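Side-chain contacts in aq_2013 protein (PDB 2P6C), which is of unknown function but belongs to the YjbQ (UPF0047) family and assembles from three copies of its chain: residues L18-D23 with G58-I63; D23-A28 with G37-S42; K27-S32 with L102-G107; V100-P103 with K108-L111. One frame throughout, in Å; residues are numbered along the deposited sequence.

Contact 1: residues L18-D23 with G58-I63; sequences LIRITD and GLHEDI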
# COMPACT_ATOMS: atom_id res chain seq x y z
N LEU A 18 1.66 -19.25 1.89
CA LEU A 18 0.85 -18.52 0.94
C LEU A 18 -0.54 -19.10 1.01
O LEU A 18 -0.78 -20.24 0.65
CB LEU A 18 1.44 -18.70 -0.48
CG LEU A 18 1.30 -17.47 -1.40
CD1 LEU A 18 1.24 -16.15 -0.62
CD2 LEU A 18 2.46 -17.33 -2.38
N ILE A 19 -1.58 -18.40 1.44
CA ILE A 19 -2.93 -18.96 1.48
C ILE A 19 -3.93 -18.20 0.62
O ILE A 19 -4.11 -17.00 0.80
CB ILE A 19 -3.50 -18.95 2.92
CG1 ILE A 19 -2.50 -19.57 3.89
CG2 ILE A 19 -4.82 -19.73 2.96
CD1 ILE A 19 -2.33 -21.05 3.70
N ARG A 20 -4.60 -18.90 -0.30
CA ARG A 20 -5.58 -18.25 -1.14
C ARG A 20 -6.79 -17.87 -0.32
O ARG A 20 -7.34 -18.66 0.44
CB ARG A 20 -5.99 -19.22 -2.23
CG ARG A 20 -4.96 -19.30 -3.36
CD ARG A 20 -5.44 -20.18 -4.50
NE ARG A 20 -4.58 -20.01 -5.66
CZ ARG A 20 -3.40 -20.65 -5.65
NH1 ARG A 20 -3.08 -21.45 -4.64
NH2 ARG A 20 -2.51 -20.42 -6.62
N ILE A 21 -7.21 -16.61 -0.43
CA ILE A 21 -8.41 -16.16 0.35
C ILE A 21 -9.34 -15.40 -0.55
O ILE A 21 -10.29 -14.76 -0.11
CB ILE A 21 -8.08 -15.22 1.57
CG1 ILE A 21 -7.27 -14.03 1.07
CG2 ILE A 21 -7.23 -16.00 2.59
CD1 ILE A 21 -7.08 -12.96 2.15
N THR A 22 -9.14 -15.45 -1.86
CA THR A 22 -10.04 -14.75 -2.78
C THR A 22 -11.50 -15.17 -2.60
O THR A 22 -12.39 -14.32 -2.51
CB THR A 22 -9.62 -14.96 -4.24
OG1 THR A 22 -8.31 -14.40 -4.44
CG2 THR A 22 -10.60 -14.30 -5.18
N ASP A 23 -11.76 -16.47 -2.56
CA ASP A 23 -13.14 -16.93 -2.39
C ASP A 23 -13.71 -16.50 -1.05
O ASP A 23 -14.90 -16.22 -0.94
CB ASP A 23 -13.23 -18.45 -2.54
CG ASP A 23 -13.25 -18.88 -3.99
OD1 ASP A 23 -13.37 -17.99 -4.88
OD2 ASP A 23 -13.17 -20.10 -4.25
N GLY A 58 5.92 -20.95 -10.09
CA GLY A 58 7.28 -20.45 -10.19
C GLY A 58 7.36 -19.07 -9.57
O GLY A 58 8.34 -18.74 -8.89
N LEU A 59 6.33 -18.26 -9.78
CA LEU A 59 6.34 -16.91 -9.25
C LEU A 59 6.24 -16.95 -7.73
O LEU A 59 6.80 -16.12 -7.02
CB LEU A 59 5.16 -16.14 -9.85
CG LEU A 59 5.55 -15.26 -11.05
CD1 LEU A 59 4.38 -14.42 -11.56
CD2 LEU A 59 6.67 -14.28 -10.72
N HIS A 60 5.50 -17.92 -7.22
CA HIS A 60 5.38 -18.04 -5.79
C HIS A 60 6.75 -18.35 -5.23
O HIS A 60 7.14 -17.83 -4.18
CB HIS A 60 4.40 -19.13 -5.42
CG HIS A 60 2.99 -18.82 -5.81
ND1 HIS A 60 1.95 -19.71 -5.62
CD2 HIS A 60 2.45 -17.72 -6.39
CE1 HIS A 60 0.83 -19.17 -6.07
NE2 HIS A 60 1.10 -17.97 -6.54
N GLU A 61 7.49 -19.20 -5.93
CA GLU A 61 8.82 -19.52 -5.42
C GLU A 61 9.73 -18.30 -5.53
O GLU A 61 10.50 -17.98 -4.64
CB GLU A 61 9.39 -20.68 -6.23
CG GLU A 61 10.89 -20.89 -5.97
CD GLU A 61 11.27 -22.33 -6.20
OE1 GLU A 61 10.45 -23.07 -6.76
OE2 GLU A 61 12.37 -22.72 -5.84
N ASP A 62 9.64 -17.56 -6.64
CA ASP A 62 10.47 -16.37 -6.80
C ASP A 62 10.24 -15.36 -5.67
O ASP A 62 11.14 -14.70 -5.20
CB ASP A 62 10.18 -15.70 -8.16
CG ASP A 62 10.61 -16.57 -9.34
OD1 ASP A 62 11.66 -17.21 -9.24
OD2 ASP A 62 9.91 -16.57 -10.35
N ILE A 63 8.97 -15.21 -5.23
CA ILE A 63 8.70 -14.16 -4.21
C ILE A 63 9.33 -14.59 -2.86
O ILE A 63 9.83 -13.78 -2.09
CB ILE A 63 7.21 -13.69 -4.14
CG1 ILE A 63 6.22 -14.85 -3.95
CG2 ILE A 63 6.77 -12.95 -5.45
CD1 ILE A 63 4.98 -14.49 -3.12

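Contact 2: residues D23-A28 with G37-S42; sequences DEVKKA and GLCLVS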
# COMPACT_ATOMS: atom_id res chain seq x y z
N ASP A 23 -11.76 -16.47 -2.56
CA ASP A 23 -13.14 -16.93 -2.39
C ASP A 23 -13.71 -16.50 -1.05
O ASP A 23 -14.90 -16.22 -0.94
CB ASP A 23 -13.23 -18.45 -2.54
CG ASP A 23 -13.25 -18.88 -3.99
OD1 ASP A 23 -13.37 -17.99 -4.88
OD2 ASP A 23 -13.17 -20.10 -4.25
N GLU A 24 -12.86 -16.42 -0.02
CA GLU A 24 -13.30 -15.95 1.26
C GLU A 24 -13.80 -14.53 1.19
O GLU A 24 -14.82 -14.18 1.77
CB GLU A 24 -12.12 -16.01 2.22
CG GLU A 24 -12.33 -17.07 3.29
CD GLU A 24 -11.66 -18.33 2.80
OE1 GLU A 24 -11.10 -18.33 1.70
OE2 GLU A 24 -11.66 -19.30 3.55
N VAL A 25 -13.04 -13.71 0.47
CA VAL A 25 -13.38 -12.29 0.32
C VAL A 25 -14.63 -12.14 -0.55
O VAL A 25 -15.48 -11.29 -0.29
CB VAL A 25 -12.23 -11.49 -0.35
CG1 VAL A 25 -12.68 -10.04 -0.62
CG2 VAL A 25 -11.00 -11.49 0.56
N LYS A 26 -14.71 -12.97 -1.58
CA LYS A 26 -15.86 -12.95 -2.47
C LYS A 26 -17.11 -13.33 -1.69
O LYS A 26 -18.18 -12.77 -1.89
CB LYS A 26 -15.67 -13.94 -3.62
CG LYS A 26 -14.68 -13.47 -4.68
CD LYS A 26 -14.82 -14.31 -5.95
CE LYS A 26 -13.97 -13.74 -7.07
NZ LYS A 26 -14.38 -14.29 -8.39
N LYS A 27 -16.97 -14.28 -0.77
CA LYS A 27 -18.09 -14.69 0.06
C LYS A 27 -18.56 -13.52 0.89
O LYS A 27 -19.75 -13.32 1.10
CB LYS A 27 -17.65 -15.79 1.01
CG LYS A 27 -18.85 -16.49 1.65
CD LYS A 27 -18.43 -17.51 2.70
CE LYS A 27 -19.63 -18.15 3.42
NZ LYS A 27 -19.16 -19.21 4.31
N ALA A 28 -17.61 -12.75 1.38
CA ALA A 28 -17.93 -11.60 2.21
C ALA A 28 -18.62 -10.52 1.38
O ALA A 28 -19.57 -9.89 1.85
CB ALA A 28 -16.67 -11.04 2.86
N GLY A 37 -18.89 -0.32 -4.22
CA GLY A 37 -18.19 0.09 -3.01
C GLY A 37 -16.71 -0.24 -2.96
O GLY A 37 -16.07 -0.50 -3.99
N LEU A 38 -16.16 -0.21 -1.76
CA LEU A 38 -14.76 -0.51 -1.54
C LEU A 38 -14.65 -1.67 -0.57
O LEU A 38 -15.45 -1.83 0.34
CB LEU A 38 -14.08 0.73 -0.96
CG LEU A 38 -13.83 1.81 -2.01
CD1 LEU A 38 -13.11 3.03 -1.44
CD2 LEU A 38 -12.98 1.31 -3.18
N CYS A 39 -13.63 -2.49 -0.76
CA CYS A 39 -13.41 -3.66 0.08
C CYS A 39 -11.96 -3.74 0.55
O CYS A 39 -11.07 -4.07 -0.23
CB CYS A 39 -13.78 -4.92 -0.71
SG CYS A 39 -13.45 -6.49 0.15
N LEU A 40 -11.74 -3.42 1.82
CA LEU A 40 -10.41 -3.47 2.43
C LEU A 40 -10.14 -4.87 3.00
O LEU A 40 -10.99 -5.44 3.69
CB LEU A 40 -10.30 -2.44 3.56
CG LEU A 40 -9.09 -2.55 4.52
CD1 LEU A 40 -7.79 -2.18 3.81
CD2 LEU A 40 -9.32 -1.62 5.70
N VAL A 41 -8.96 -5.41 2.70
CA VAL A 41 -8.56 -6.73 3.20
C VAL A 41 -7.17 -6.49 3.76
O VAL A 41 -6.22 -6.25 3.03
CB VAL A 41 -8.52 -7.75 2.07
CG1 VAL A 41 -8.32 -9.14 2.64
CG2 VAL A 41 -9.80 -7.67 1.26
N SER A 42 -7.07 -6.58 5.08
CA SER A 42 -5.83 -6.27 5.74
C SER A 42 -5.44 -7.22 6.86
O SER A 42 -6.29 -7.69 7.62
CB SER A 42 -5.96 -4.85 6.32
OG SER A 42 -4.75 -4.38 6.87

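Contact 3: residues K27-S32 with L102-G107; sequences KAVEES and LPITNG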
# COMPACT_ATOMS: atom_id res chain seq x y z
N LYS A 27 -16.97 -14.28 -0.77
CA LYS A 27 -18.09 -14.69 0.06
C LYS A 27 -18.56 -13.52 0.89
O LYS A 27 -19.75 -13.32 1.10
CB LYS A 27 -17.65 -15.79 1.01
CG LYS A 27 -18.85 -16.49 1.65
CD LYS A 27 -18.43 -17.51 2.70
CE LYS A 27 -19.63 -18.15 3.42
NZ LYS A 27 -19.16 -19.21 4.31
N ALA A 28 -17.61 -12.75 1.38
CA ALA A 28 -17.93 -11.60 2.21
C ALA A 28 -18.62 -10.52 1.38
O ALA A 28 -19.57 -9.89 1.85
CB ALA A 28 -16.67 -11.04 2.86
N VAL A 29 -18.14 -10.32 0.15
CA VAL A 29 -18.75 -9.31 -0.72
C VAL A 29 -20.20 -9.66 -1.01
O VAL A 29 -21.07 -8.81 -1.05
CB VAL A 29 -17.98 -9.23 -2.05
CG1 VAL A 29 -18.87 -8.63 -3.14
CG2 VAL A 29 -16.74 -8.37 -1.88
N GLU A 30 -20.48 -10.94 -1.18
CA GLU A 30 -21.86 -11.37 -1.42
C GLU A 30 -22.78 -11.11 -0.22
O GLU A 30 -23.85 -10.57 -0.35
CB GLU A 30 -21.90 -12.85 -1.83
CG GLU A 30 -23.33 -13.35 -2.06
CD GLU A 30 -23.40 -14.64 -2.86
OE1 GLU A 30 -22.36 -15.25 -3.13
OE2 GLU A 30 -24.53 -15.03 -3.21
N GLU A 31 -22.29 -11.55 0.98
CA GLU A 31 -22.98 -11.38 2.28
C GLU A 31 -23.31 -9.89 2.59
O GLU A 31 -24.17 -9.57 3.40
CB GLU A 31 -22.10 -12.02 3.38
CG GLU A 31 -21.96 -13.56 3.25
CD GLU A 31 -21.00 -14.14 4.29
OE1 GLU A 31 -20.28 -13.36 4.92
OE2 GLU A 31 -20.97 -15.35 4.46
N SER A 32 -22.49 -9.00 2.03
CA SER A 32 -22.58 -7.57 2.37
C SER A 32 -23.71 -6.94 1.58
O SER A 32 -24.21 -5.87 1.93
CB SER A 32 -21.28 -6.85 2.01
OG SER A 32 -21.27 -6.48 0.64
N LEU A 102 -9.90 -3.26 -2.62
CA LEU A 102 -10.49 -3.65 -3.89
C LEU A 102 -11.87 -3.01 -4.12
O LEU A 102 -12.62 -2.72 -3.20
CB LEU A 102 -10.58 -5.18 -3.91
CG LEU A 102 -9.21 -5.84 -4.06
CD1 LEU A 102 -9.24 -7.34 -3.73
CD2 LEU A 102 -8.66 -5.73 -5.48
N PRO A 103 -12.16 -2.75 -5.41
CA PRO A 103 -13.44 -2.23 -5.85
C PRO A 103 -14.52 -3.30 -5.83
O PRO A 103 -14.27 -4.48 -5.98
CB PRO A 103 -13.29 -1.76 -7.30
CG PRO A 103 -11.90 -2.17 -7.81
CD PRO A 103 -11.29 -2.95 -6.55
N ILE A 104 -15.76 -2.85 -5.59
CA ILE A 104 -16.89 -3.72 -5.78
C ILE A 104 -17.74 -3.11 -6.86
O ILE A 104 -18.23 -1.99 -6.73
CB ILE A 104 -17.68 -3.78 -4.48
CG1 ILE A 104 -16.92 -4.59 -3.42
CG2 ILE A 104 -19.04 -4.49 -4.71
CD1 ILE A 104 -17.54 -4.45 -2.03
N THR A 105 -17.92 -3.81 -7.97
CA THR A 105 -18.62 -3.29 -9.12
C THR A 105 -19.75 -4.24 -9.53
O THR A 105 -19.53 -5.40 -9.84
CB THR A 105 -17.61 -3.10 -10.26
OG1 THR A 105 -16.50 -2.33 -9.77
CG2 THR A 105 -18.26 -2.36 -11.43
N ASN A 106 -20.98 -3.76 -9.56
CA ASN A 106 -22.15 -4.56 -9.93
C ASN A 106 -22.23 -5.83 -9.03
O ASN A 106 -22.51 -6.93 -9.48
CB ASN A 106 -22.04 -4.92 -11.45
CG ASN A 106 -22.28 -3.72 -12.38
OD1 ASN A 106 -23.01 -2.78 -12.06
ND2 ASN A 106 -21.64 -3.78 -13.56
N GLY A 107 -22.00 -5.62 -7.73
CA GLY A 107 -22.11 -6.69 -6.75
C GLY A 107 -20.99 -7.75 -6.87
O GLY A 107 -21.14 -8.89 -6.47

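Contact 4: residues V100-P103 with K108-L111; sequences VVLP and KLDL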
# COMPACT_ATOMS: atom_id res chain seq x y z
N VAL A 100 -4.61 -4.46 1.08
CA VAL A 100 -5.08 -4.15 -0.32
C VAL A 100 -6.49 -3.64 -0.18
O VAL A 100 -7.21 -4.00 0.74
CB VAL A 100 -5.04 -5.31 -1.45
CG1 VAL A 100 -3.60 -5.75 -1.69
CG2 VAL A 100 -5.86 -6.50 -0.99
N VAL A 101 -6.88 -2.79 -1.12
CA VAL A 101 -8.23 -2.27 -1.20
C VAL A 101 -8.75 -2.59 -2.56
O VAL A 101 -8.15 -2.27 -3.58
CB VAL A 101 -8.22 -0.75 -1.04
CG1 VAL A 101 -9.64 -0.20 -1.17
CG2 VAL A 101 -7.66 -0.37 0.32
N LEU A 102 -9.90 -3.26 -2.62
CA LEU A 102 -10.49 -3.65 -3.89
C LEU A 102 -11.87 -3.01 -4.12
O LEU A 102 -12.62 -2.72 -3.20
CB LEU A 102 -10.58 -5.18 -3.91
CG LEU A 102 -9.21 -5.84 -4.06
CD1 LEU A 102 -9.24 -7.34 -3.73
CD2 LEU A 102 -8.66 -5.73 -5.48
N PRO A 103 -12.16 -2.75 -5.41
CA PRO A 103 -13.44 -2.23 -5.85
C PRO A 103 -14.52 -3.30 -5.83
O PRO A 103 -14.27 -4.48 -5.98
CB PRO A 103 -13.29 -1.76 -7.30
CG PRO A 103 -11.90 -2.17 -7.81
CD PRO A 103 -11.29 -2.95 -6.55
N LYS A 108 -19.86 -7.29 -7.44
CA LYS A 108 -18.75 -8.21 -7.63
C LYS A 108 -17.40 -7.59 -7.30
O LYS A 108 -17.15 -6.41 -7.52
CB LYS A 108 -18.75 -8.61 -9.09
CG LYS A 108 -19.81 -9.66 -9.37
CD LYS A 108 -20.06 -9.82 -10.87
CE LYS A 108 -20.18 -8.48 -11.59
NZ LYS A 108 -20.08 -8.70 -13.04
N LEU A 109 -16.53 -8.45 -6.71
CA LEU A 109 -15.13 -8.10 -6.52
C LEU A 109 -14.52 -7.78 -7.88
O LEU A 109 -14.46 -8.62 -8.76
CB LEU A 109 -14.39 -9.30 -5.93
CG LEU A 109 -13.79 -9.10 -4.52
CD1 LEU A 109 -12.63 -10.07 -4.25
CD2 LEU A 109 -13.24 -7.70 -4.25
N ASP A 110 -14.10 -6.51 -8.05
CA ASP A 110 -13.56 -6.02 -9.34
C ASP A 110 -12.08 -6.40 -9.53
O ASP A 110 -11.18 -5.62 -9.23
CB ASP A 110 -13.70 -4.49 -9.39
CG ASP A 110 -13.89 -4.03 -10.84
OD1 ASP A 110 -13.54 -4.78 -11.75
OD2 ASP A 110 -14.37 -2.92 -11.03
N LEU A 111 -11.83 -7.65 -10.01
CA LEU A 111 -10.45 -8.11 -10.14
C LEU A 111 -9.97 -8.23 -11.58
O LEU A 111 -10.71 -8.52 -12.52
CB LEU A 111 -10.35 -9.51 -9.54
CG LEU A 111 -10.42 -9.49 -8.03
CD1 LEU A 111 -10.14 -10.87 -7.44
CD2 LEU A 111 -9.42 -8.53 -7.39

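Contact 1: residues L18-D23 with G58-I63
With CG of H60 anti to its carbonyl carbon (chi1 -66°), the imidazole leaves helix 57-70 and reaches strand 17-20, while R20, extended from CG to NE, brings its guanidinium to the rim of the same ring. L18 uses one branch for both its partners. Its CD2 lies over a face of the imidazole, 4.0 Å from the centroid of the H60 ring and 19° off the normal, a CH-pi contact displaced toward the rim, and also touches CD1 of I63 at 3.9 Å. R20 comes in near the ring plane, NH2 3.6 Å from CE1 of H60, with the two flat groups 46° apart, so they do not stack. The polar ends have other mates: NE2 of H60 bonds to the carbonyl oxygen of D54, R20 NH2 forms a salt bridge with D55, and F118 meets the imidazole steeply. With an alanine here in place of H60, L18 CD2 would probably lose the face it rests on, and D54 O its ring N-H. L18, I63 and the ring face thus make an apolar and CH-pi contact, the guanidinium lies at the ring edge without a hydrogen bond between R20 and H60, and the directional bonds come largely from D54 and D55, between strand 48-53 and helix 57-70.

Contact 2: residues D23-A28 with G37-S42
V25 of helix 22-32 faces two alternate residues of strand 37-43, C39 and V41, and a single side chain therefore bridges a two-residue step of the strand. Following the strand from its start, the first to engage is C39. Its SG is anti to the backbone N (chi1 176°), which carries the sulfur away from the sheet to 3.7 Å from CG1 of V25. This is plain apolar contact, with the sulfur resting against a methyl group. L40, next in line, lies on the other face of the strand, where it packs against L38 of the third subunit. V41 returns to the helix side. It and V25 reach toward each other tip to tip: V25 CG2 stands 4.1 Å from both V41 CG1 and V41 CG2, while V25 CG1 lies 4.2 Å from V41 CG2. The methyl CG1 of V25 is thus shared between the sulfur of C39 and a methyl of V41, and its fellow CG2 is given over to V41. I132 and I134 of the neighbouring strand 128-136 also pack on C39, and L109 comes against V25 from the loop beyond strand 99-104, so the three residues sit in a continuous buried apolar layer. The alternation illustrates how a strand serves two interfaces at once: C39 and V41 meet the helix, while in this protein L38 and L40 lie against other subunits. On the inner side this is helix-on-sheet packing, a helix covering one face of an antiparallel sheet.

Contact 3: residues K27-S32 with L102-G107
The carbonyl of G107 is the flat group at this contact, and V29 meets it at its oxygen: CG1 of V29 lies 4.0 Å from G107 O, a van der Waals contact of a methyl with a carbonyl oxygen. No aromatic ring takes part. The setting is helix-on-sheet packing, with helix 22-32 laid over strand 99-104, an outermost strand of the antiparallel sheet within this chain, and over the turn that follows it. The two methyl groups of V29 divide the work. One goes to the turn at G107; the other, CG2, which is anti to the carbonyl carbon of V29, faces I104, at 4.0 Å from CD1 and 4.1 Å from CG1. V29 and I104 run antiparallel alongside one another, so the methyl lies beside the end of the isoleucine instead of meeting it head on. I134 of strand 128-136 touches both, and L109 also packs on V29. G107 itself has a positive phi of 70°, a backbone angle that a glycine takes readily. Within the helical segment S32 OG donates to V29 O at 2.9 Å, approaching with a tilt of 29° from the carbonyl plane, and the same hydroxyl also bonds to V34 N.

Contact 4: residues V100-P103 with K108-L111
P103 and D110 form the close-packed part of this contact, where the chain doubles back beside strand 99-104. The proline ring and the aspartate cross at about a right angle, with D110 CB 3.3 Å from CG of P103 and 3.5 Å from its CB. The backbone adds a nearly straight bond, D110 N to P103 O at 2.9 Å with an angle of 173° at the hydrogen, although the N-H arrives above the carbonyl plane. A glycine in place of P103 would probably leave D110 CB without the ring that packs on it and make the backbone there freer to turn. Beside this, L102 has CG anti to the carbonyl carbon (chi1 -72°), which points its branches at the loop: CD2 meets L111 CD2 at 3.5 Å, tighter than usual van der Waals contact, and CB meets L109 CD2 at 3.7 Å; each leucine of the loop crosses L102 obliquely. K108 marks the loose side: it is exposed, and its chain leads away from the strand to an end that is no part of the packing. The carboxylate of D110 is better anchored, OD2 bonding to T105 OG1 and to Y7 OH of the second subunit, so the loop also meets the trimer interface. D110 is the centre of an inverse gamma turn, closed by a weak L111 N to L109 O bond of 3.1 Å. The whole is a chain reversal beside strand 99-104, outermost in the sheet within this chain, in which an inverse gamma turn folds the returning loop over L102 and P103 and its leucines extend the apolar layer under helix 22-32.

In the fold
The four contacts exemplify how a helix and a loop can pack on one sheet while a second sheet is held separately. Contacts 2, 3 and 4 cluster, their centres about 6 to 8 Å apart, around strands 37-43 and 99-104, which are neighbours in the four-stranded sheet; contacts 2 and 3 draw on successive turns of helix 22-32. Contact 1 stands apart, about 17 to 22 Å from the others between centres, and joins the second, three-stranded sheet to helix 57-70. Along the chain contact 2 is nested within the loop closed by contact 1, contact 3 crosses contact 1, and contact 4 comes after contacts 1 and 2 have closed, sharing L102 and P103 with contact 3. All four touch the second subunit, so the same parts of the fold lie near the subunit interface.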